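Local coordinates for protein phospho-2-dehydro-3-deoxyheptonate aldolase (Francisella tularensis, PDB 3TQK) that probably catalyses the stereospecific condensation of phosphoenolpyruvate with D-erythrose 4-phosphate to DAHP, the first step of chorismate biosynthesis, at residues I154-I159 against H227-G232; E171-S174 against S179-F182; K78-D83 against M336-V341. All coordinates share one frame; numbering follows the deposited sequence.

Contact 1 (I154-I159 against H227-G232)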
loop_
_atom_site.group_PDB
_atom_site.type_symbol
_atom_site.label_atom_id
_atom_site.label_comp_id
_atom_site.label_asym_id
_atom_site.label_seq_id
_atom_site.Cartn_x
_atom_site.Cartn_y
_atom_site.Cartn_z
ATOM N N ILE A 154 10.540 19.061 -2.587
ATOM C CA ILE A 154 10.503 18.355 -1.305
ATOM C C ILE A 154 11.924 17.993 -0.853
ATOM O O ILE A 154 12.701 17.376 -1.609
ATOM C CB ILE A 154 9.659 17.083 -1.413
ATOM C CG1 ILE A 154 8.203 17.456 -1.700
ATOM C CG2 ILE A 154 9.762 16.215 -0.144
ATOM C CD1 ILE A 154 7.604 18.418 -0.707
ATOM N N THR A 155 12.236 18.405 0.379
ATOM C CA THR A 155 13.506 18.121 1.041
ATOM C C THR A 155 13.494 16.758 1.731
ATOM O O THR A 155 14.473 16.023 1.685
ATOM C CB THR A 155 13.781 19.176 2.098
ATOM O OG1 THR A 155 14.078 20.422 1.452
ATOM C CG2 THR A 155 14.958 18.746 3.020
ATOM N N TRP A 156 12.377 16.450 2.375
ATOM C CA TRP A 156 12.222 15.244 3.162
ATOM C C TRP A 156 10.804 14.750 2.983
ATOM O O TRP A 156 9.869 15.536 3.050
ATOM C CB TRP A 156 12.436 15.552 4.637
ATOM C CG TRP A 156 12.224 14.402 5.549
ATOM C CD1 TRP A 156 13.172 13.535 5.994
ATOM C CD2 TRP A 156 11.001 14.005 6.160
ATOM N NE1 TRP A 156 12.612 12.615 6.827
ATOM C CE2 TRP A 156 11.279 12.887 6.953
ATOM C CE3 TRP A 156 9.688 14.479 6.101
ATOM C CZ2 TRP A 156 10.302 12.235 7.684
ATOM C CZ3 TRP A 156 8.721 13.834 6.833
ATOM C CH2 TRP A 156 9.030 12.721 7.610
ATOM N N GLY A 157 10.640 13.454 2.767
ATOM C CA GLY A 157 9.307 12.884 2.576
ATOM C C GLY A 157 9.052 11.705 3.468
ATOM O O GLY A 157 9.976 11.168 4.053
ATOM N N ALA A 158 7.793 11.284 3.548
ATOM C CA ALA A 158 7.414 10.160 4.390
ATOM C C ALA A 158 6.594 9.132 3.639
ATOM O O ALA A 158 5.807 9.484 2.753
ATOM C CB ALA A 158 6.630 10.646 5.593
ATOM N N ILE A 159 6.782 7.862 4.017
ATOM C CA ILE A 159 5.858 6.793 3.684
ATOM C C ILE A 159 5.055 6.532 4.945
ATOM O O ILE A 159 5.625 6.314 6.019
ATOM C CB ILE A 159 6.593 5.520 3.244
ATOM C CG1 ILE A 159 7.499 5.817 2.038
ATOM C CG2 ILE A 159 5.599 4.404 2.898
ATOM C CD1 ILE A 159 6.748 6.408 0.838
ATOM N N HIS A 227 15.060 6.177 6.679
ATOM C CA HIS A 227 15.109 5.925 8.111
ATOM C C HIS A 227 13.710 5.644 8.654
ATOM O O HIS A 227 12.706 5.906 7.992
ATOM C CB HIS A 227 15.667 7.146 8.806
ATOM C CG HIS A 227 14.762 8.327 8.711
ATOM N ND1 HIS A 227 13.725 8.537 9.594
ATOM C CD2 HIS A 227 14.699 9.325 7.803
ATOM C CE1 HIS A 227 13.073 9.628 9.241
ATOM N NE2 HIS A 227 13.643 10.126 8.157
ATOM N N VAL A 228 13.663 5.147 9.881
ATOM C CA VAL A 228 12.413 4.852 10.562
ATOM C C VAL A 228 11.865 6.099 11.249
ATOM O O VAL A 228 12.631 6.948 11.741
ATOM C CB VAL A 228 12.618 3.742 11.619
ATOM C CG1 VAL A 228 11.354 3.499 12.423
ATOM C CG2 VAL A 228 13.067 2.471 10.937
ATOM N N ILE A 229 10.538 6.210 11.242
ATOM C CA ILE A 229 9.809 7.158 12.073
ATOM C C ILE A 229 9.016 6.346 13.072
ATOM O O ILE A 229 8.238 5.487 12.672
ATOM C CB ILE A 229 8.803 7.994 11.258
ATOM C CG1 ILE A 229 9.506 8.744 10.126
ATOM C CG2 ILE A 229 8.038 8.968 12.187
ATOM C CD1 ILE A 229 8.573 9.218 9.037
ATOM N N LEU A 230 9.197 6.620 14.360
ATOM C CA LEU A 230 8.427 5.950 15.416
ATOM C C LEU A 230 7.209 6.817 15.756
ATOM O O LEU A 230 7.355 7.986 16.074
ATOM C CB LEU A 230 9.286 5.714 16.657
ATOM C CG LEU A 230 10.513 4.802 16.500
ATOM C CD1 LEU A 230 11.385 4.847 17.754
ATOM C CD2 LEU A 230 10.106 3.366 16.167
ATOM N N ARG A 231 6.018 6.231 15.699
ATOM C CA ARG A 231 4.762 6.988 15.795
ATOM C C ARG A 231 3.658 6.260 16.553
ATOM O O ARG A 231 2.484 6.570 16.380
ATOM C CB ARG A 231 4.257 7.363 14.386
ATOM C CG ARG A 231 4.226 6.219 13.383
ATOM C CD ARG A 231 3.064 5.241 13.571
ATOM N NE ARG A 231 1.770 5.847 13.247
ATOM C CZ ARG A 231 0.586 5.348 13.591
ATOM N NH1 ARG A 231 0.488 4.225 14.290
ATOM N NH2 ARG A 231 -0.518 5.985 13.226
ATOM N N GLY A 232 4.029 5.303 17.388
ATOM C CA GLY A 232 3.052 4.556 18.171
ATOM C C GLY A 232 2.225 3.579 17.359
ATOM O O GLY A 232 2.610 3.184 16.257
#
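W156 extends its indole with CG anti to the backbone N (chi1 177°), while H227 holds its imidazole between its own N and carbonyl carbon (chi1 67°); these two torsions bring the nitrogen edges of the rings together. The two side chains run at about a right angle to each other, yet their rings are only moderately inclined, with 27° between the planes, and they meet rim to rim rather than in a stack. W156 NE1 donates a nearly straight hydrogen bond to H227 NE2 (3.0 Å), and each nitrogen lies in or close to the plane of the other's ring. H227 ND1, the other ring nitrogen, donates to V228 O at 2.9 Å, from above the carbonyl plane.

Farther round the indole rim, I229 arrives from the opposite direction. I229 CD1 lies near the ring plane, 3.7 Å from W156 CZ2 and 3.8 Å from W156 CH2, and it also reaches A158 CB at 4.2 Å. The indole is thus met along one edge by a polar and then an apolar neighbour.

Strands 156-159 and 226-230 are the fourth and sixth of the eight-stranded TIM barrel, separated by strand 179-183, and the contact bridges them through the barrel interior. M261 touches both W156 and H227, F294 packs edge-to-face with H227, and I40 and I44 of helix 27-45 add apolar cover.

With ND1 of H227 as donor and NE2 as acceptor, the bonding pattern is consistent with a neutral imidazole protonated at ND1; the V228 carbonyl would then help keep H227 NE2 available as acceptor for the buried indole N-H, and bonds at both nitrogens should restrain rotation of the imidazole ring.

Contact 2 (E171-S174 against S179-F182)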
loop_
_atom_site.group_PDB
_atom_site.type_symbol
_atom_site.label_atom_id
_atom_site.label_comp_id
_atom_site.label_asym_id
_atom_site.label_seq_id
_atom_site.Cartn_x
_atom_site.Cartn_y
_atom_site.Cartn_z
ATOM N N GLU A 171 9.546 0.822 -3.539
ATOM C CA GLU A 171 10.143 1.058 -4.858
ATOM C C GLU A 171 10.185 2.538 -5.220
ATOM O O GLU A 171 11.204 3.055 -5.709
ATOM C CB GLU A 171 9.344 0.303 -5.902
ATOM C CG GLU A 171 9.438 -1.218 -5.731
ATOM C CD GLU A 171 8.452 -1.979 -6.576
ATOM O OE1 GLU A 171 7.440 -1.411 -7.035
ATOM O OE2 GLU A 171 8.693 -3.172 -6.783
ATOM N N LEU A 172 9.058 3.199 -4.984
ATOM C CA LEU A 172 8.915 4.634 -5.182
ATOM C C LEU A 172 9.971 5.397 -4.382
ATOM O O LEU A 172 10.633 6.286 -4.907
ATOM C CB LEU A 172 7.503 5.074 -4.753
ATOM C CG LEU A 172 7.242 6.563 -4.598
ATOM C CD1 LEU A 172 7.289 7.253 -5.974
ATOM C CD2 LEU A 172 5.903 6.791 -3.941
ATOM N N ALA A 173 10.129 5.037 -3.114
ATOM C CA ALA A 173 11.082 5.712 -2.255
ATOM C C ALA A 173 12.484 5.518 -2.773
ATOM O O ALA A 173 13.303 6.424 -2.661
ATOM C CB ALA A 173 10.975 5.203 -0.809
ATOM N N SER A 174 12.758 4.336 -3.337
ATOM C CA SER A 174 14.089 4.026 -3.869
ATOM C C SER A 174 14.471 4.893 -5.072
ATOM O O SER A 174 15.637 4.911 -5.467
ATOM C CB SER A 174 14.192 2.549 -4.270
ATOM O OG SER A 174 13.549 2.303 -5.519
ATOM N N SER A 179 15.298 12.780 1.111
ATOM C CA SER A 179 15.407 11.812 2.193
ATOM C C SER A 179 13.991 11.329 2.528
ATOM O O SER A 179 13.027 12.075 2.350
ATOM C CB SER A 179 16.067 12.445 3.416
ATOM O OG SER A 179 17.429 12.721 3.173
ATOM N N ILE A 180 13.870 10.091 2.998
ATOM C CA ILE A 180 12.568 9.485 3.242
ATOM C C ILE A 180 12.526 8.780 4.596
ATOM O O ILE A 180 13.374 7.959 4.886
ATOM C CB ILE A 180 12.217 8.438 2.173
ATOM C CG1 ILE A 180 12.221 9.048 0.775
ATOM C CG2 ILE A 180 10.852 7.807 2.462
ATOM C CD1 ILE A 180 11.155 10.118 0.577
ATOM N N GLY A 181 11.527 9.100 5.407
ATOM C CA GLY A 181 11.237 8.354 6.610
ATOM C C GLY A 181 10.050 7.421 6.396
ATOM O O GLY A 181 9.098 7.770 5.686
ATOM N N PHE A 182 10.120 6.234 7.005
ATOM C CA PHE A 182 9.072 5.220 6.919
ATOM C C PHE A 182 8.471 5.009 8.297
ATOM O O PHE A 182 9.168 4.610 9.239
ATOM C CB PHE A 182 9.648 3.877 6.464
ATOM C CG PHE A 182 10.170 3.867 5.051
ATOM C CD1 PHE A 182 11.383 4.450 4.739
ATOM C CD2 PHE A 182 9.463 3.237 4.040
ATOM C CE1 PHE A 182 11.880 4.423 3.430
ATOM C CE2 PHE A 182 9.970 3.201 2.726
ATOM C CZ PHE A 182 11.170 3.791 2.433
#
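F182 is tied into the barrel by a probable backbone hydrogen bond from F182 N to H227 O on the next strand, and from this fixed point its ring reaches across to A173 on helix 167-173. The side chain sets out with CG anti to its carbonyl carbon (chi1 -67°), carrying the far end of the phenyl group to the helix. There F182 CZ lies 3.5 Å from A173 CB, and the neighbouring ring atom F182 CE2 is 4.2 Å from the same methyl, which approaches the ring obliquely.

I180, two residues earlier on the strand, offers a second apolar surface. Its CB points toward the helix, and the I180 CG2 branch makes the contact, 4.2 Å from A173 CB. A173 thus directs one methyl group at both strand side chains, and its small side chain is consistent with the close backbone approach, A173 CA to I180 CA 6.8 Å. The A173 carbonyl, meanwhile, accepts a hydrogen bond from N223 ND2.

I159 of the preceding strand touches both I180 and F182, while A196, V197 and A200 of helix 191-200 pack on the F182 ring, so that the phenyl group is packed between helices 167-173 and 191-200.

Alternation along the strand sends I180 and F182 outward to the helical layer, with G181 between them on the interior side. This is the strand-helix interface of a beta-alpha-beta crossover in a TIM barrel, here made of strand 156-159, helix 167-173 and strand 179-183.

Contact 3 (K78-D83 against M336-V341)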
loop_
_atom_site.group_PDB
_atom_site.type_symbol
_atom_site.label_atom_id
_atom_site.label_comp_id
_atom_site.label_asym_id
_atom_site.label_seq_id
_atom_site.Cartn_x
_atom_site.Cartn_y
_atom_site.Cartn_z
ATOM N N LYS A 78 16.284 31.563 12.259
ATOM C CA LYS A 78 17.541 32.200 12.670
ATOM C C LYS A 78 17.851 32.105 14.167
ATOM O O LYS A 78 19.017 32.184 14.554
ATOM C CB LYS A 78 17.613 33.672 12.229
ATOM C CG LYS A 78 16.611 34.621 12.896
ATOM C CD LYS A 78 17.031 36.098 12.707
ATOM C CE LYS A 78 15.869 36.962 12.203
ATOM N NZ LYS A 78 15.384 36.487 10.865
ATOM N N LYS A 79 16.826 31.963 15.006
ATOM C CA LYS A 79 17.036 31.767 16.442
ATOM C C LYS A 79 17.655 30.392 16.740
ATOM O O LYS A 79 18.449 30.262 17.670
ATOM C CB LYS A 79 15.718 31.931 17.229
ATOM C CG LYS A 79 15.362 33.396 17.594
ATOM C CD LYS A 79 13.855 33.599 17.871
ATOM C CE LYS A 79 13.391 32.891 19.152
ATOM N NZ LYS A 79 11.898 32.927 19.315
ATOM N N PHE A 80 17.314 29.387 15.936
ATOM C CA PHE A 80 17.555 27.989 16.298
ATOM C C PHE A 80 18.463 27.194 15.365
ATOM O O PHE A 80 18.737 26.029 15.636
ATOM C CB PHE A 80 16.213 27.254 16.384
ATOM C CG PHE A 80 15.314 27.764 17.460
ATOM C CD1 PHE A 80 15.664 27.622 18.793
ATOM C CD2 PHE A 80 14.110 28.379 17.144
ATOM C CE1 PHE A 80 14.840 28.097 19.794
ATOM C CE2 PHE A 80 13.278 28.845 18.134
ATOM C CZ PHE A 80 13.638 28.706 19.466
ATOM N N HIS A 81 18.935 27.819 14.292
ATOM C CA HIS A 81 19.519 27.085 13.166
ATOM C C HIS A 81 20.873 26.409 13.471
ATOM O O HIS A 81 21.286 25.492 12.753
ATOM C CB HIS A 81 19.654 28.002 11.946
ATOM C CG HIS A 81 20.786 28.967 12.051
ATOM N ND1 HIS A 81 20.662 30.196 12.663
ATOM C CD2 HIS A 81 22.075 28.876 11.646
ATOM C CE1 HIS A 81 21.824 30.825 12.622
ATOM N NE2 HIS A 81 22.697 30.048 12.006
ATOM N N LYS A 82 21.564 26.870 14.509
ATOM C CA LYS A 82 22.791 26.207 14.948
ATOM C C LYS A 82 22.499 24.860 15.624
ATOM O O LYS A 82 23.367 23.980 15.653
ATOM C CB LYS A 82 23.594 27.098 15.901
ATOM C CG LYS A 82 24.063 28.400 15.258
ATOM C CD LYS A 82 24.912 29.237 16.213
ATOM C CE LYS A 82 24.569 30.726 16.125
ATOM N NZ LYS A 82 25.334 31.543 17.133
ATOM N N ASP A 83 21.273 24.713 16.144
ATOM C CA ASP A 83 20.864 23.543 16.930
ATOM C C ASP A 83 19.834 22.649 16.257
ATOM O O ASP A 83 19.760 21.465 16.549
ATOM C CB ASP A 83 20.297 24.022 18.266
ATOM C CG ASP A 83 21.308 24.798 19.065
ATOM O OD1 ASP A 83 22.470 24.349 19.084
ATOM O OD2 ASP A 83 20.960 25.839 19.668
HETATM N N MSE A 336 12.963 23.866 23.847
HETATM C CA MSE A 336 13.306 22.619 24.523
HETATM C C MSE A 336 14.280 21.777 23.711
HETATM O O MSE A 336 15.209 21.202 24.274
HETATM C CB MSE A 336 12.055 21.792 24.797
HETATM C CG MSE A 336 11.173 22.347 25.888
HETATM SE SE MSE A 336 9.404 21.551 25.783
HETATM C CE MSE A 336 9.852 19.756 26.412
ATOM N N LEU A 337 14.046 21.687 22.403
ATOM C CA LEU A 337 14.900 20.887 21.521
ATOM C C LEU A 337 16.303 21.488 21.370
ATOM O O LEU A 337 17.298 20.755 21.355
ATOM C CB LEU A 337 14.255 20.702 20.147
ATOM C CG LEU A 337 13.143 19.651 20.127
ATOM C CD1 LEU A 337 12.203 19.887 18.981
ATOM C CD2 LEU A 337 13.728 18.245 20.051
ATOM N N ALA A 338 16.368 22.815 21.268
ATOM C CA ALA A 338 17.631 23.513 21.118
ATOM C C ALA A 338 18.467 23.363 22.386
ATOM O O ALA A 338 19.686 23.233 22.305
ATOM C CB ALA A 338 17.399 24.989 20.783
ATOM N N GLU A 339 17.817 23.365 23.551
ATOM C CA GLU A 339 18.531 23.130 24.803
ATOM C C GLU A 339 19.062 21.703 24.848
ATOM O O GLU A 339 20.206 21.479 25.236
ATOM C CB GLU A 339 17.648 23.382 26.029
ATOM C CG GLU A 339 18.482 23.567 27.301
ATOM C CD GLU A 339 17.667 23.616 28.589
ATOM O OE1 GLU A 339 16.487 23.186 28.608
ATOM O OE2 GLU A 339 18.223 24.091 29.602
ATOM N N ALA A 340 18.218 20.746 24.467
ATOM C CA ALA A 340 18.613 19.344 24.390
ATOM C C ALA A 340 19.892 19.162 23.580
ATOM O O ALA A 340 20.783 18.426 23.997
ATOM C CB ALA A 340 17.492 18.510 23.780
ATOM N N VAL A 341 19.974 19.825 22.428
ATOM C CA VAL A 341 21.147 19.732 21.565
ATOM C C VAL A 341 22.359 20.402 22.220
ATOM O O VAL A 341 23.463 19.849 22.200
ATOM C CB VAL A 341 20.887 20.342 20.172
ATOM C CG1 VAL A 341 22.185 20.426 19.354
ATOM C CG2 VAL A 341 19.845 19.522 19.424
#
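D83 lies against one side of helix 327-344, and D83 CB already packs on the backbone there, 3.9 Å from A338 CA and 4.0 Å from A338 CB. Next, CG lies anti to the carbonyl carbon (chi1 -60°), which turns the carboxylate toward A338 and V341. Of the two oxygens, D83 OD2 sits 3.8 Å from A338 CB and is hydrogen-bonded by Q342 NE2, whereas D83 OD1 lies 3.9 Å from V341 CG1 and forms a salt bridge with R345 NH1. The other V341 methyl, V341 CG2, rests 3.5 Å from the carbonyl oxygen D83 O.

F80 meets the same A338 methyl from another direction, roughly at right angles to D83 OD2, with F80 CD1 3.7 Å from A338 CB and the methyl oblique to the ring. A turn closed by D83 N to F80 O (2.9 Å) holds these two residues together where helix 63-80 leads into strand 84-89. The contact therefore joins the first and last helices of the barrel wall.

R345 also binds the K82 carbonyl. With its oxygens divided between an arginine and an amide, the buried D83 carboxylate probably stays ionised, linking the loop after helix 63-80 to helix 327-344 through Q342 and to the residue just beyond it, R345.

How the contacts relate
Contacts 1 and 2 adjoin, their centres about 9 Å apart: contact 2 lies on strand 179-183, the strand that separates the two strands of contact 1. Contact 1 uses the inner side of the barrel and contact 2 the outer; G157 N and S179 O, 2.8 Å apart, probably form one of the hydrogen bonds that join them, and G181 C packs at 3.5 Å against I229 CD1. Contact 3 closes the helical layer well away, its centre about 21 Å from that of contact 1 and about 27 Å from that of contact 2. Contact 1 is nearest the manganese site of C58, H266, E299 and D322, with the I229 side chain about 8 Å from that of H266.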